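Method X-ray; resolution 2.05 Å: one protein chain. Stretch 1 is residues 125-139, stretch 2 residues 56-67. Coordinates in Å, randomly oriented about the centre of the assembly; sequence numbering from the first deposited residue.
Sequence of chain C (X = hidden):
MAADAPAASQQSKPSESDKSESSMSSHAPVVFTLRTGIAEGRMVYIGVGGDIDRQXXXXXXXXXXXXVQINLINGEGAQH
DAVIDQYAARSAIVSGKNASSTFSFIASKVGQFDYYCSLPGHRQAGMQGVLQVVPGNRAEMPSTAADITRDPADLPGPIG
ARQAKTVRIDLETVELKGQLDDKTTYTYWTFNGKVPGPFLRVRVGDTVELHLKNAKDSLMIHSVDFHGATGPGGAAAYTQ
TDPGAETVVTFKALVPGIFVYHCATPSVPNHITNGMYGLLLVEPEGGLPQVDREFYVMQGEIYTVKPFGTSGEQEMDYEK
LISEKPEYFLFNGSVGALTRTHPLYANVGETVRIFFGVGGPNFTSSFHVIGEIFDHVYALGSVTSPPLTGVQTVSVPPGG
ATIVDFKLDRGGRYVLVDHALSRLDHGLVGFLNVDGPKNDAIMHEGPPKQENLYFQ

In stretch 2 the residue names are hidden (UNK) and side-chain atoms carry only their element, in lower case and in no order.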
# COMPACT_ATOMS: atom_id res chain seq x y z
N ALA C 125 17.47 -25.25 -2.82
CA ALA C 125 16.21 -24.49 -2.98
C ALA C 125 16.25 -23.54 -4.19
O ALA C 125 15.20 -23.01 -4.55
CB ALA C 125 15.91 -23.74 -1.72
N GLY C 126 17.43 -23.30 -4.77
CA GLY C 126 17.62 -22.52 -6.02
C GLY C 126 18.68 -21.42 -5.94
O GLY C 126 18.91 -20.77 -6.98
N MET C 127 19.30 -21.17 -4.77
CA MET C 127 20.24 -20.02 -4.62
C MET C 127 21.60 -20.38 -5.22
O MET C 127 22.50 -20.84 -4.49
CB MET C 127 20.38 -19.61 -3.15
CG MET C 127 19.09 -19.08 -2.58
SD MET C 127 19.33 -18.08 -1.12
CE MET C 127 19.76 -16.50 -1.83
N GLN C 128 21.74 -20.20 -6.53
CA GLN C 128 22.96 -20.59 -7.29
C GLN C 128 22.92 -19.98 -8.70
O GLN C 128 21.88 -20.09 -9.36
CB GLN C 128 23.10 -22.10 -7.37
CG GLN C 128 24.05 -22.54 -8.47
CD GLN C 128 24.26 -24.02 -8.50
OE1 GLN C 128 24.53 -24.66 -7.48
NE2 GLN C 128 24.20 -24.58 -9.70
N GLY C 129 24.02 -19.32 -9.09
CA GLY C 129 24.25 -18.79 -10.45
C GLY C 129 25.68 -19.03 -10.88
O GLY C 129 26.47 -19.59 -10.05
N VAL C 130 26.03 -18.61 -12.09
CA VAL C 130 27.43 -18.80 -12.59
C VAL C 130 28.08 -17.42 -12.75
O VAL C 130 27.42 -16.45 -13.24
CB VAL C 130 27.49 -19.69 -13.85
CG1 VAL C 130 26.24 -20.55 -14.00
CG2 VAL C 130 27.77 -18.92 -15.12
N LEU C 131 29.32 -17.34 -12.26
CA LEU C 131 30.32 -16.32 -12.64
C LEU C 131 31.02 -16.82 -13.90
O LEU C 131 31.60 -17.91 -13.84
CB LEU C 131 31.31 -16.18 -11.48
CG LEU C 131 32.47 -15.21 -11.71
CD1 LEU C 131 31.98 -13.76 -11.67
CD2 LEU C 131 33.57 -15.43 -10.68
N GLN C 132 30.96 -16.08 -15.00
CA GLN C 132 31.74 -16.43 -16.22
C GLN C 132 32.90 -15.45 -16.38
O GLN C 132 32.63 -14.25 -16.62
CB GLN C 132 30.91 -16.46 -17.49
CG GLN C 132 31.36 -17.62 -18.37
CD GLN C 132 30.97 -17.51 -19.81
OE1 GLN C 132 30.16 -16.66 -20.20
NE2 GLN C 132 31.55 -18.39 -20.61
N VAL C 133 34.12 -15.98 -16.24
CA VAL C 133 35.41 -15.26 -16.46
C VAL C 133 35.92 -15.60 -17.87
O VAL C 133 36.31 -16.76 -18.10
CB VAL C 133 36.43 -15.61 -15.37
CG1 VAL C 133 37.67 -14.76 -15.48
CG2 VAL C 133 35.82 -15.51 -13.98
N VAL C 134 35.91 -14.61 -18.76
CA VAL C 134 36.16 -14.72 -20.22
C VAL C 134 37.54 -14.16 -20.50
O VAL C 134 37.96 -13.17 -19.90
CB VAL C 134 35.07 -13.96 -20.98
CG1 VAL C 134 35.55 -13.36 -22.29
CG2 VAL C 134 33.85 -14.85 -21.20
N PRO C 135 38.32 -14.76 -21.43
CA PRO C 135 39.65 -14.24 -21.76
C PRO C 135 39.51 -12.90 -22.50
O PRO C 135 38.44 -12.61 -23.03
CB PRO C 135 40.27 -15.34 -22.63
CG PRO C 135 39.07 -16.00 -23.28
CD PRO C 135 37.99 -15.97 -22.21
N GLY C 136 40.58 -12.11 -22.47
CA GLY C 136 40.67 -10.86 -23.24
C GLY C 136 40.01 -9.69 -22.54
O GLY C 136 39.30 -9.91 -21.55
N ASN C 137 40.23 -8.49 -23.07
CA ASN C 137 39.82 -7.20 -22.47
C ASN C 137 38.37 -6.92 -22.82
O ASN C 137 37.98 -7.21 -23.95
CB ASN C 137 40.69 -6.04 -22.95
CG ASN C 137 42.11 -6.08 -22.39
OD1 ASN C 137 42.47 -6.94 -21.59
ND2 ASN C 137 42.91 -5.12 -22.82
N ARG C 138 37.61 -6.41 -21.86
CA ARG C 138 36.22 -5.92 -22.02
C ARG C 138 36.20 -4.88 -23.15
O ARG C 138 36.98 -3.95 -23.07
CB ARG C 138 35.78 -5.34 -20.68
CG ARG C 138 34.38 -4.73 -20.67
CD ARG C 138 33.96 -4.36 -19.26
NE ARG C 138 34.08 -5.48 -18.34
CZ ARG C 138 33.09 -6.31 -18.00
NH1 ARG C 138 31.89 -6.20 -18.53
NH2 ARG C 138 33.31 -7.28 -17.14
N ALA C 139 35.36 -5.05 -24.17
CA ALA C 139 35.08 -4.01 -25.21
C ALA C 139 34.27 -2.86 -24.58
O ALA C 139 33.57 -3.10 -23.59
CB ALA C 139 34.35 -4.62 -26.38
N UNK C 56 16.97 -13.54 -12.73
CA UNK C 56 17.08 -14.44 -11.55
C UNK C 56 18.35 -15.26 -11.76
O UNK C 56 18.60 -15.64 -12.92
c UNK C 56 15.80 -15.29 -11.30
c UNK C 56 14.59 -14.77 -12.05
c UNK C 56 16.00 -16.77 -11.55
N UNK C 57 19.11 -15.46 -10.69
CA UNK C 57 20.43 -16.15 -10.72
C UNK C 57 21.21 -15.70 -11.95
O UNK C 57 21.65 -16.52 -12.76
c UNK C 57 20.23 -17.66 -10.61
n UNK C 57 18.81 -19.12 -9.28
c UNK C 57 19.61 -18.05 -9.29
o UNK C 57 19.83 -17.37 -8.29
N UNK C 58 21.46 -14.37 -12.10
CA UNK C 58 22.06 -13.83 -13.32
C UNK C 58 23.47 -14.35 -13.53
O UNK C 58 24.19 -14.55 -12.54
c UNK C 58 22.04 -12.14 -11.62
c UNK C 58 21.21 -13.31 -11.11
c UNK C 58 22.08 -12.30 -13.13
N UNK C 59 23.84 -14.56 -14.79
CA UNK C 59 25.24 -14.85 -15.18
C UNK C 59 26.03 -13.54 -15.00
O UNK C 59 25.61 -12.50 -15.57
c UNK C 59 25.33 -15.41 -16.60
n UNK C 59 27.15 -18.13 -19.98
c UNK C 59 26.73 -15.80 -17.02
c UNK C 59 26.85 -16.19 -18.47
c UNK C 59 26.66 -17.68 -18.66
N UNK C 60 27.09 -13.59 -14.20
CA UNK C 60 28.01 -12.45 -13.96
C UNK C 60 29.20 -12.59 -14.91
O UNK C 60 30.09 -13.44 -14.64
c UNK C 60 26.18 -11.49 -11.80
c UNK C 60 27.25 -12.53 -11.50
c UNK C 60 27.75 -12.35 -10.07
c UNK C 60 28.41 -12.48 -12.49
N UNK C 61 29.19 -11.85 -16.02
CA UNK C 61 30.27 -11.93 -17.05
C UNK C 61 31.37 -10.92 -16.70
O UNK C 61 31.08 -9.71 -16.63
c UNK C 61 30.90 -11.60 -19.47
c UNK C 61 29.75 -11.73 -18.48
c UNK C 61 28.81 -12.84 -18.90
N UNK C 62 32.57 -11.44 -16.48
CA UNK C 62 33.78 -10.66 -16.11
C UNK C 62 34.93 -11.12 -17.01
O UNK C 62 34.89 -12.27 -17.46
c UNK C 62 34.71 -12.13 -14.24
c UNK C 62 34.13 -10.77 -14.62
c UNK C 62 32.95 -10.42 -13.73
N UNK C 63 35.89 -10.24 -17.28
CA UNK C 63 37.07 -10.52 -18.13
C UNK C 63 38.26 -10.85 -17.23
O UNK C 63 38.36 -10.26 -16.13
c UNK C 63 36.23 -9.32 -20.19
c UNK C 63 37.27 -9.38 -19.12
c UNK C 63 34.96 -8.83 -20.18
c UNK C 63 35.35 -9.63 -22.19
n UNK C 63 36.44 -9.81 -21.46
n UNK C 63 34.44 -9.02 -21.43
N UNK C 64 39.09 -11.80 -17.64
CA UNK C 64 40.30 -12.27 -16.92
C UNK C 64 41.04 -11.08 -16.32
O UNK C 64 41.25 -10.09 -17.02
c UNK C 64 43.06 -14.80 -17.95
c UNK C 64 41.21 -13.04 -17.88
c UNK C 64 42.44 -13.64 -17.20
o UNK C 64 43.51 -15.77 -17.28
o UNK C 64 43.03 -14.76 -19.21
N UNK C 65 41.40 -11.16 -15.04
CA UNK C 65 42.21 -10.14 -14.36
C UNK C 65 41.39 -8.95 -13.87
O UNK C 65 41.99 -8.10 -13.19
N UNK C 66 40.09 -8.86 -14.16
CA UNK C 66 39.27 -7.76 -13.60
C UNK C 66 39.08 -8.00 -12.10
O UNK C 66 39.16 -9.16 -11.64
c UNK C 66 37.92 -7.64 -14.31
o UNK C 66 36.51 -5.90 -17.18
c UNK C 66 38.01 -7.03 -15.71
c UNK C 66 36.66 -6.84 -16.39
o UNK C 66 35.76 -7.62 -16.14
N UNK C 67 38.93 -6.91 -11.35
CA UNK C 67 38.52 -6.92 -9.93
C UNK C 67 37.00 -6.92 -9.90
O UNK C 67 36.40 -6.09 -10.61
c UNK C 67 38.64 -5.70 -7.69
o UNK C 67 40.52 -5.91 -9.12
c UNK C 67 39.10 -5.75 -9.13
O HOH W 1 23.64 -18.12 -13.52

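Position 56 carries three carbons, one bearing the other two, and reaches nothing on stretch 1: Val56. Position 57 has two carbons, the second holding one oxygen and one nitrogen, the signature of an amide. Its CB points toward stretch 1, and the amide nitrogen sits 2.8 Å from O of Gly126. This is Asn57, whose ND2 donates a hydrogen bond to that carbonyl. Strand pairing has not yet begun here; instead a water spans the gap, giving a proton to Asn57 O (2.7 Å) and accepting one from Val130 N (2.8 Å).

At position 58 three carbons close a ring onto the backbone nitrogen and point away from stretch 1: Pro58. With no N-H to offer, it suits a place just ahead of the pairing.

Position 59 extends four carbons in a row to a terminal nitrogen, alongside Val130 and Gln132. It is Lys59. Its CG packs 3.8 Å from Val130 CG2, while NZ makes a weak hydrogen bond of 3.4 Å to Gln132 OE1.

Four carbons forked at the second mark position 60 as Leu60; a fork at the first would have meant isoleucine. Its CB lies 3.9 Å from Leu131 CD1, on the buried side of the sheet. The ladder starts here: Leu60 N donates to Val130 O (3.0 Å), and Leu60 O accepts from Gln132 N (2.8 Å).

Position 61, one carbon carrying two, is Val61, on the opposite face with Gln132. Position 62 has the same three-carbon fork but turns back to the buried face, one methyl 3.6 Å from CG2 of Val133 and the other 4.0 Å from CD1 of Leu131. It is Val62, and its N and O continue the ladder to Gln132 O (2.8 Å) and Val134 N (2.9 Å).

Position 63 bears one carbon and a five-membered ring of three carbons and two nitrogens: His63. ND1 donates to Gly136 O at 2.9 Å, near the ring plane, while Arg138 CA stands 3.6 Å from the ring centroid, over a face.

Position 64, three carbons ending in two oxygens, is Glu64; its backbone N closes the ladder on Val134 O (2.9 Å). Position 65 has no side chain and a positive phi, 82°, which favours its identity, Gly65, within a type II turn.

Position 66 again ends three carbons in two oxygens, this time directed at Arg138. Glu66 OE1 meets Arg138 NH2 at 2.7 Å in a salt bridge, and OE2 takes Arg138 NE at 2.7 Å; OE1 also accepts from His63 N (2.9 Å). Position 67, one carbon with an oxygen and a carbon, is Thr67, out of reach.

The contact works as a parallel ladder with two distinct faces. Leu60, Val62, Leu131 and Val133 form a buried apolar layer, while Val61, His63, Gln132 and Val134 occupy the more open face. Beyond the strands, the turn presents Glu66 to Arg138, whose backbone covers the imidazole, so a polar clasp finishes what the backbone register begins.

Stretch 2, residues 56-67: VNPKLVVHEGET
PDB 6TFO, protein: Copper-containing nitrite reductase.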